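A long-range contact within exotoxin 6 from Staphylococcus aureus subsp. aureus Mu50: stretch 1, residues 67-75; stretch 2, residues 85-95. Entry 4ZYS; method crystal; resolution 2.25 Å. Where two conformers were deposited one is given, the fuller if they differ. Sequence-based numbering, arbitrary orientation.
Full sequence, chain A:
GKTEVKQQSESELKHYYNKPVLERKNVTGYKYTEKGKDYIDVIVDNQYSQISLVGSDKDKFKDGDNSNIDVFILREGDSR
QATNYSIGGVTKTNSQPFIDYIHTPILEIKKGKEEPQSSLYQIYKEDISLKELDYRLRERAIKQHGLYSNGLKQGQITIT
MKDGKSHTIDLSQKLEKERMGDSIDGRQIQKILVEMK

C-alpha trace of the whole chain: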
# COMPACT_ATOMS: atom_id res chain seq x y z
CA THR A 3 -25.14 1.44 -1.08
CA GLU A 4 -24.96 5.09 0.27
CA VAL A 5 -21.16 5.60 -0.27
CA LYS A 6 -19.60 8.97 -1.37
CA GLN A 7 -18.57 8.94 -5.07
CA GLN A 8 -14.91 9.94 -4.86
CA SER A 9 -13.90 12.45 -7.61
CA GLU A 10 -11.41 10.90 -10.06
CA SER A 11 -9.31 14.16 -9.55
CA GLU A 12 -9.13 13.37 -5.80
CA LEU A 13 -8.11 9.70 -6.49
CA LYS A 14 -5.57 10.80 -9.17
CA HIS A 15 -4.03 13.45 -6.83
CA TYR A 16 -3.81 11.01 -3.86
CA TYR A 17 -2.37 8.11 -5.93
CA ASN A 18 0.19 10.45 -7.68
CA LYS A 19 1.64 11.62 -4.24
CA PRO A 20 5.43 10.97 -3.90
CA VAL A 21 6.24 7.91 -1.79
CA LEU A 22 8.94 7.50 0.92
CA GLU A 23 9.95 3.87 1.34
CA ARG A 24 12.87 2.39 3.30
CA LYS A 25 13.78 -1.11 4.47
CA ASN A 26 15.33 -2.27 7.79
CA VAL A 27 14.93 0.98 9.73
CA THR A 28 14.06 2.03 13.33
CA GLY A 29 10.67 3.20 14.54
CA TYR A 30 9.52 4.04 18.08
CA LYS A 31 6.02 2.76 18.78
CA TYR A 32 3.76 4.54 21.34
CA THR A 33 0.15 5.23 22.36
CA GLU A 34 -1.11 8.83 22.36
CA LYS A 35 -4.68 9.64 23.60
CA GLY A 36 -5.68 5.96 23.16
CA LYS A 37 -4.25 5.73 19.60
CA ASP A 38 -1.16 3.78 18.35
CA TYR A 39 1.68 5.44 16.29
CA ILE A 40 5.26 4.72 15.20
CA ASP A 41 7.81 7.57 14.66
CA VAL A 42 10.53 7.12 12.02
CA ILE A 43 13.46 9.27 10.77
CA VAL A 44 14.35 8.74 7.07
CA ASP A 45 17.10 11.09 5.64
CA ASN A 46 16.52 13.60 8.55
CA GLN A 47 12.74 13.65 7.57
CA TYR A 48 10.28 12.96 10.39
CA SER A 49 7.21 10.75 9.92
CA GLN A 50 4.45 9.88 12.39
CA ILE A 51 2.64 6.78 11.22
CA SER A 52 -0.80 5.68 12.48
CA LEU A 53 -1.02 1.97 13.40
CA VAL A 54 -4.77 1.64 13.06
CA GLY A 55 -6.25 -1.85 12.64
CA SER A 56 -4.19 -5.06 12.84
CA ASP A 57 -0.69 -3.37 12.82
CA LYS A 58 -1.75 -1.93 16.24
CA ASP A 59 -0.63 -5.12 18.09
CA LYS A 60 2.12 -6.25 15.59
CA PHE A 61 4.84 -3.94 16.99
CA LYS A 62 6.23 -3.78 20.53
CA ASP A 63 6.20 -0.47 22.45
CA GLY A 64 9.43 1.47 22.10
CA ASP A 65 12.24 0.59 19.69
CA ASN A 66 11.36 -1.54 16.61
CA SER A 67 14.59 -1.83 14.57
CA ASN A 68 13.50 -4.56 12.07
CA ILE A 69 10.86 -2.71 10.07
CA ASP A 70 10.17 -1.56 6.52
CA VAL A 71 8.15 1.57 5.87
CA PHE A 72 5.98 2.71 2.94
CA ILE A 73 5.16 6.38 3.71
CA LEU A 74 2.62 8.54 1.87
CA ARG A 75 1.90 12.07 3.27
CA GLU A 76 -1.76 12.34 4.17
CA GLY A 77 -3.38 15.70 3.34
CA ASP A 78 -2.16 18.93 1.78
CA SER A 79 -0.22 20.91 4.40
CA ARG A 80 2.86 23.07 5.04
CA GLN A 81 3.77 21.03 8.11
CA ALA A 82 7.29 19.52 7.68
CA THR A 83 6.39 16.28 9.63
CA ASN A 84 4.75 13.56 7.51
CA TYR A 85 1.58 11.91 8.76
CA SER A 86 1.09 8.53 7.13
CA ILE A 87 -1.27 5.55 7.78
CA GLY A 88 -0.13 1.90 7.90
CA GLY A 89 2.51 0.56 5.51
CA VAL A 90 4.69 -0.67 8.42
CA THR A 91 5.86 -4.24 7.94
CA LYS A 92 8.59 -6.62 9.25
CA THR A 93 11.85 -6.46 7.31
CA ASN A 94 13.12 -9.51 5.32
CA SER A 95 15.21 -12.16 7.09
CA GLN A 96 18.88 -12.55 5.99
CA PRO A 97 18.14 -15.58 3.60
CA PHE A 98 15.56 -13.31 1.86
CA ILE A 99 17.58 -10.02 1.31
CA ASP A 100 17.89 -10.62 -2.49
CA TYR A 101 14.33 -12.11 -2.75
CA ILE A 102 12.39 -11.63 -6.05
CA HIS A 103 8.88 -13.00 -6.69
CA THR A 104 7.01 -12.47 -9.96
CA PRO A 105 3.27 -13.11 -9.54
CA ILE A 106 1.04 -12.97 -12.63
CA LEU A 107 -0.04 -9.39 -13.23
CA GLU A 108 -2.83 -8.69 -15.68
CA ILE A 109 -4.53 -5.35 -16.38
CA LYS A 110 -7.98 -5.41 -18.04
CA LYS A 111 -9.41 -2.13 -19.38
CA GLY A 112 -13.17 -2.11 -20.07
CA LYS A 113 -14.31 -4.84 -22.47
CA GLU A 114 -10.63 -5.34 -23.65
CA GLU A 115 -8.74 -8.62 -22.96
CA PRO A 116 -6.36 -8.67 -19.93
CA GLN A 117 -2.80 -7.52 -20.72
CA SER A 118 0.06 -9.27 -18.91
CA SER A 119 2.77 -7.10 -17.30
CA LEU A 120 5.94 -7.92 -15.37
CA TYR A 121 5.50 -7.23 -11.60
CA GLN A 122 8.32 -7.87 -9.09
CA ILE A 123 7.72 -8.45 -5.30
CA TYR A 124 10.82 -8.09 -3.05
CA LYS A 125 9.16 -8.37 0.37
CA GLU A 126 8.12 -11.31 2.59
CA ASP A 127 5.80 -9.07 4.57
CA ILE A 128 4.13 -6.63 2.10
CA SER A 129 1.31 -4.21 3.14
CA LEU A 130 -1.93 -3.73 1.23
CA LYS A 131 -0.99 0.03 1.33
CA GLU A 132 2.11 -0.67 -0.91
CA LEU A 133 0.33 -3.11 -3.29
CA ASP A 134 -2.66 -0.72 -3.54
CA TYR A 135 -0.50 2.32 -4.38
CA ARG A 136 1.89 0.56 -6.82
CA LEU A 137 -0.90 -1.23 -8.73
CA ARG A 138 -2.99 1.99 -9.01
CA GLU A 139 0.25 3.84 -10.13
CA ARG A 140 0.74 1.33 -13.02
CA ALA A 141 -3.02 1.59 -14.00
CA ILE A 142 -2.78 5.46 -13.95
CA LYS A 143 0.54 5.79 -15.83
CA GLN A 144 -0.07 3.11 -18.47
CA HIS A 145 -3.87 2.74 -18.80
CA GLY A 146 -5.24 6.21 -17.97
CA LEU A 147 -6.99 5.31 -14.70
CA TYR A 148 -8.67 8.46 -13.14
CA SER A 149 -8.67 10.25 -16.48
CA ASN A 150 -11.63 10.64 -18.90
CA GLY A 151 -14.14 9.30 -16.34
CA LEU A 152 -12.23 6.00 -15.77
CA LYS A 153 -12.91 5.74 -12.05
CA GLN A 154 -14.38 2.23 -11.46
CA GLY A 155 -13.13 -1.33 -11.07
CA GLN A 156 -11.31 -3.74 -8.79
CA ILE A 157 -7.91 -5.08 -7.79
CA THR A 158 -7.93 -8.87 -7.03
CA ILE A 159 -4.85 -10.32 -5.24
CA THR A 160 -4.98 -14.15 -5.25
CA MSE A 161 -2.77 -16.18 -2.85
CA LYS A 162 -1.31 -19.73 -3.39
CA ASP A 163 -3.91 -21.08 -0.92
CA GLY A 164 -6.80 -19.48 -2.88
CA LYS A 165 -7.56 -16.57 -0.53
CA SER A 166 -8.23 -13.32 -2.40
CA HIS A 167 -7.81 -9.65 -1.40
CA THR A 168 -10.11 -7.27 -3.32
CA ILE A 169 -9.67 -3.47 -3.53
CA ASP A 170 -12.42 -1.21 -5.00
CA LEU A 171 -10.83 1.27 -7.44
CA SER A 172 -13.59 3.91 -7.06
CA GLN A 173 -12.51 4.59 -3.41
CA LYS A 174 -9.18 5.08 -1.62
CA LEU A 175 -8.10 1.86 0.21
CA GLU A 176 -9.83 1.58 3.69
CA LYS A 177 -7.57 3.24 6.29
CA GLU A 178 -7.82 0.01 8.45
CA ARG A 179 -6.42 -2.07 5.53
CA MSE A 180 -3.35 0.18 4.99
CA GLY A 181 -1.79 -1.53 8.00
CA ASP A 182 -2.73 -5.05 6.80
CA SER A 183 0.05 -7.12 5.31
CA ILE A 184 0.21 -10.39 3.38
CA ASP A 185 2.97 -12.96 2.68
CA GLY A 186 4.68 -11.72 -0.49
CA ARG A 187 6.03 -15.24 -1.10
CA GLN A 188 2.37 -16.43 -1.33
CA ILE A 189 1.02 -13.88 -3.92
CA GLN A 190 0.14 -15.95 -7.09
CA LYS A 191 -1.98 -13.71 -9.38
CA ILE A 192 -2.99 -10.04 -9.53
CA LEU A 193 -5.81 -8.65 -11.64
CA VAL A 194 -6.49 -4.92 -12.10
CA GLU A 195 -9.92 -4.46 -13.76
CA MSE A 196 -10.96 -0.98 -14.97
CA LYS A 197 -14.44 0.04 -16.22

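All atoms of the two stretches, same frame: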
# COMPACT_ATOMS: atom_id res chain seq x y z
N SER A 67 13.50 -2.06 15.53
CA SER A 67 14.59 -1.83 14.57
C SER A 67 14.68 -2.87 13.44
O SER A 67 15.74 -3.02 12.84
CB SER A 67 15.92 -1.76 15.31
OG SER A 67 16.08 -0.47 15.87
N ASN A 68 13.56 -3.52 13.12
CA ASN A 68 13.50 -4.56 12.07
C ASN A 68 12.27 -4.29 11.18
O ASN A 68 11.49 -5.19 10.89
CB ASN A 68 13.39 -5.94 12.77
CG ASN A 68 12.13 -6.09 13.64
OD1 ASN A 68 11.56 -5.12 14.19
ND2 ASN A 68 11.61 -7.31 13.70
N ILE A 69 12.07 -3.04 10.80
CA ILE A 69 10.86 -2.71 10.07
C ILE A 69 11.16 -2.12 8.72
O ILE A 69 12.26 -1.60 8.48
CB ILE A 69 9.93 -1.74 10.90
CG1 ILE A 69 10.65 -0.44 11.33
CG2 ILE A 69 9.31 -2.44 12.10
CD1 ILE A 69 9.76 0.81 11.47
N ASP A 70 10.17 -2.22 7.82
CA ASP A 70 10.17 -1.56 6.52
C ASP A 70 9.04 -0.58 6.55
O ASP A 70 8.02 -0.83 7.19
CB ASP A 70 10.01 -2.55 5.35
CG ASP A 70 11.14 -3.55 5.23
OD1 ASP A 70 12.19 -3.37 5.90
OD2 ASP A 70 10.97 -4.54 4.49
N VAL A 71 9.20 0.57 5.88
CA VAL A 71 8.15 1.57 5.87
C VAL A 71 7.85 1.97 4.44
O VAL A 71 8.74 2.01 3.60
CB VAL A 71 8.43 2.81 6.79
CG1 VAL A 71 8.65 2.37 8.24
CG2 VAL A 71 9.61 3.64 6.29
N PHE A 72 6.55 2.20 4.18
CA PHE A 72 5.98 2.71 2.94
C PHE A 72 5.16 3.92 3.37
O PHE A 72 4.08 3.74 3.94
CB PHE A 72 5.14 1.63 2.23
CG PHE A 72 4.71 2.04 0.85
CD1 PHE A 72 3.53 2.75 0.65
CD2 PHE A 72 5.50 1.73 -0.26
CE1 PHE A 72 3.14 3.16 -0.63
CE2 PHE A 72 5.09 2.11 -1.56
CZ PHE A 72 3.91 2.81 -1.73
N ILE A 73 5.73 5.13 3.22
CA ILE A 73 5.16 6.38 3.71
C ILE A 73 4.62 7.25 2.56
O ILE A 73 5.32 7.59 1.62
CB ILE A 73 6.23 7.16 4.56
CG1 ILE A 73 6.65 6.35 5.83
CG2 ILE A 73 5.83 8.62 4.92
CD1 ILE A 73 8.02 6.73 6.39
N LEU A 74 3.36 7.63 2.72
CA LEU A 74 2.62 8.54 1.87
C LEU A 74 2.03 9.64 2.78
O LEU A 74 1.26 9.35 3.69
CB LEU A 74 1.53 7.76 1.09
CG LEU A 74 0.70 8.54 0.05
CD1 LEU A 74 0.11 7.59 -0.94
CD2 LEU A 74 -0.45 9.28 0.73
N ARG A 75 2.39 10.90 2.52
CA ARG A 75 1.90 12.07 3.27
C ARG A 75 0.41 12.20 3.13
O ARG A 75 -0.09 12.42 2.02
CB ARG A 75 2.51 13.37 2.73
CG ARG A 75 3.69 13.90 3.44
CD ARG A 75 4.19 15.13 2.72
NE ARG A 75 3.56 16.40 3.14
CZ ARG A 75 3.99 17.16 4.15
NH1 ARG A 75 4.99 16.75 4.93
NH2 ARG A 75 3.40 18.32 4.42
N TYR A 85 2.57 12.71 8.06
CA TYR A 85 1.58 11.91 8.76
C TYR A 85 1.10 10.87 7.77
O TYR A 85 0.49 11.21 6.77
CB TYR A 85 0.46 12.80 9.35
CG TYR A 85 0.96 13.78 10.39
CD1 TYR A 85 1.31 13.36 11.66
CD2 TYR A 85 1.14 15.12 10.08
CE1 TYR A 85 1.83 14.24 12.61
CE2 TYR A 85 1.67 16.02 11.01
CZ TYR A 85 2.00 15.57 12.27
OH TYR A 85 2.46 16.44 13.24
N SER A 86 1.44 9.62 8.01
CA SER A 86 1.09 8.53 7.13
C SER A 86 0.29 7.48 7.89
O SER A 86 0.25 7.52 9.12
CB SER A 86 2.36 7.94 6.51
OG SER A 86 2.04 7.06 5.44
N ILE A 87 -0.44 6.60 7.17
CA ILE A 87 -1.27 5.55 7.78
C ILE A 87 -0.83 4.19 7.28
O ILE A 87 -0.81 3.99 6.07
CB ILE A 87 -2.78 5.80 7.47
CG1 ILE A 87 -3.21 7.22 7.91
CG2 ILE A 87 -3.67 4.70 8.10
CD1 ILE A 87 -4.53 7.69 7.36
N GLY A 88 -0.54 3.26 8.21
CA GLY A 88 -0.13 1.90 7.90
C GLY A 88 1.20 1.81 7.18
O GLY A 88 2.10 2.63 7.41
N GLY A 89 1.31 0.82 6.31
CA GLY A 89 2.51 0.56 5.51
C GLY A 89 3.76 0.22 6.29
O GLY A 89 4.87 0.42 5.77
N VAL A 90 3.59 -0.26 7.54
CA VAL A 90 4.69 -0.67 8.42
C VAL A 90 4.64 -2.16 8.50
O VAL A 90 3.64 -2.75 8.92
CB VAL A 90 4.73 0.01 9.82
CG1 VAL A 90 6.04 -0.33 10.55
CG2 VAL A 90 4.58 1.53 9.69
N THR A 91 5.71 -2.78 8.03
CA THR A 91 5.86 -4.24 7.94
C THR A 91 7.20 -4.69 8.58
O THR A 91 8.03 -3.85 8.91
CB THR A 91 5.78 -4.66 6.44
OG1 THR A 91 6.75 -3.94 5.68
CG2 THR A 91 4.41 -4.46 5.81
N LYS A 92 7.37 -6.01 8.75
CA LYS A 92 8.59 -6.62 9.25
C LYS A 92 9.56 -6.72 8.08
O LYS A 92 9.16 -7.06 6.97
CB LYS A 92 8.34 -8.02 9.87
CG LYS A 92 7.30 -8.07 11.01
CD LYS A 92 7.81 -7.48 12.36
CE LYS A 92 6.69 -7.29 13.36
NZ LYS A 92 7.18 -7.22 14.76
N THR A 93 10.83 -6.40 8.33
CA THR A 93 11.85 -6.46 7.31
C THR A 93 12.14 -7.94 6.94
O THR A 93 11.86 -8.84 7.74
CB THR A 93 13.11 -5.72 7.77
OG1 THR A 93 13.86 -5.39 6.61
CG2 THR A 93 13.98 -6.56 8.73
N ASN A 94 12.75 -8.17 5.76
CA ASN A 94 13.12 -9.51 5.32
C ASN A 94 14.22 -10.09 6.20
O ASN A 94 15.10 -9.36 6.68
CB ASN A 94 13.59 -9.52 3.85
CG ASN A 94 12.48 -9.42 2.81
OD1 ASN A 94 11.30 -9.19 3.12
ND2 ASN A 94 12.82 -9.66 1.55
N SER A 95 14.18 -11.43 6.37
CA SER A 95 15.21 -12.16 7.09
C SER A 95 16.45 -12.21 6.19
O SER A 95 16.33 -11.95 4.99
CB SER A 95 14.71 -13.55 7.46
OG SER A 95 14.01 -14.15 6.37
O HOH W 1 9.08 -5.19 15.17
O HOH W 2 9.83 -8.86 15.40
O HOH W 3 12.78 -6.09 3.41
O HOH W 4 3.23 4.84 6.28
O HOH W 5 -0.60 7.57 4.42

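The contact is an antiparallel strand pairing that is regular at one end, where backbone hydrogen bonds join strand 69-74 to strand 90-92, and loosens at the other, where water and a serine side chain link it to strand 85-87. The axes of the first pair approach to 4.6 Å with 151° between their directions; those of the second come no closer than 6.0 Å, at 121°.

Asp-70 and Thr-91 form the hydrogen-bonded pair at the centre of the regular part: Asp-70 N donates to Thr-91 O (2.9 Å) and Thr-91 N to Asp-70 O (3.1 Å), both nearly straight. The ladder continues as Thr-93 N donates to Asn-68 O (2.9 Å) and, with a more bent geometry of 141°, Phe-72 N donates to Gly-89 O (2.9 Å). Between these rungs the CA atoms draw closer, 4.6 Å from Ile-69 CA to Lys-92 CA and 4.8 Å from Val-71 CA to Val-90 CA, and the CA of Val-71 lies 3.5 Å from Gly-89 O in a CA-H...O contact.

Side chains reinforce the pairing. Thr-93 OG1 donates to Asp-70 OD1 (2.7 Å), so the carboxylate reaches two residues beyond its strand partner; its OD2 accepts from water 3, which in turn accepts from Asn-94 N. The CB atoms of Asp-70 and Thr-91 share one face of the sheet, with Asp-70 CB 3.6 Å from Thr-91 OG1. Val-71 and Val-90 share the other face, where Val-90 CG1 also packs 4.0 Å from Ile-69 CD1. At the solvent-accessible edge, two waters bridge Asn-68 to Lys-92: water 1 donates to Asn-68 OD1, water 2 accepts from Asn-68 ND2, and both accept from Lys-92 NZ.

Gly-89 sits where the second stretch turns. Its positive phi (62°) by itself favours glycine, and an ideal CB here would clash with Phe-72 O, only 2.4 Å away.

Beyond this turn direct backbone bonding gives way. Ser-86 points toward the first strand, and its OG accepts from Leu-74 N (3.1 Å), a side chain standing in for a main-chain acceptor. Water 4 fills the opening beside it, donating to Phe-72 O and Gly-88 O (2.7 Å from the water oxygen to each) and lying 2.7 Å from Ser-86 OG. Water 5 donates to Leu-74 O and accepts from Ile-87 N, carrying the link between the backbones across a gap that they do not close themselves.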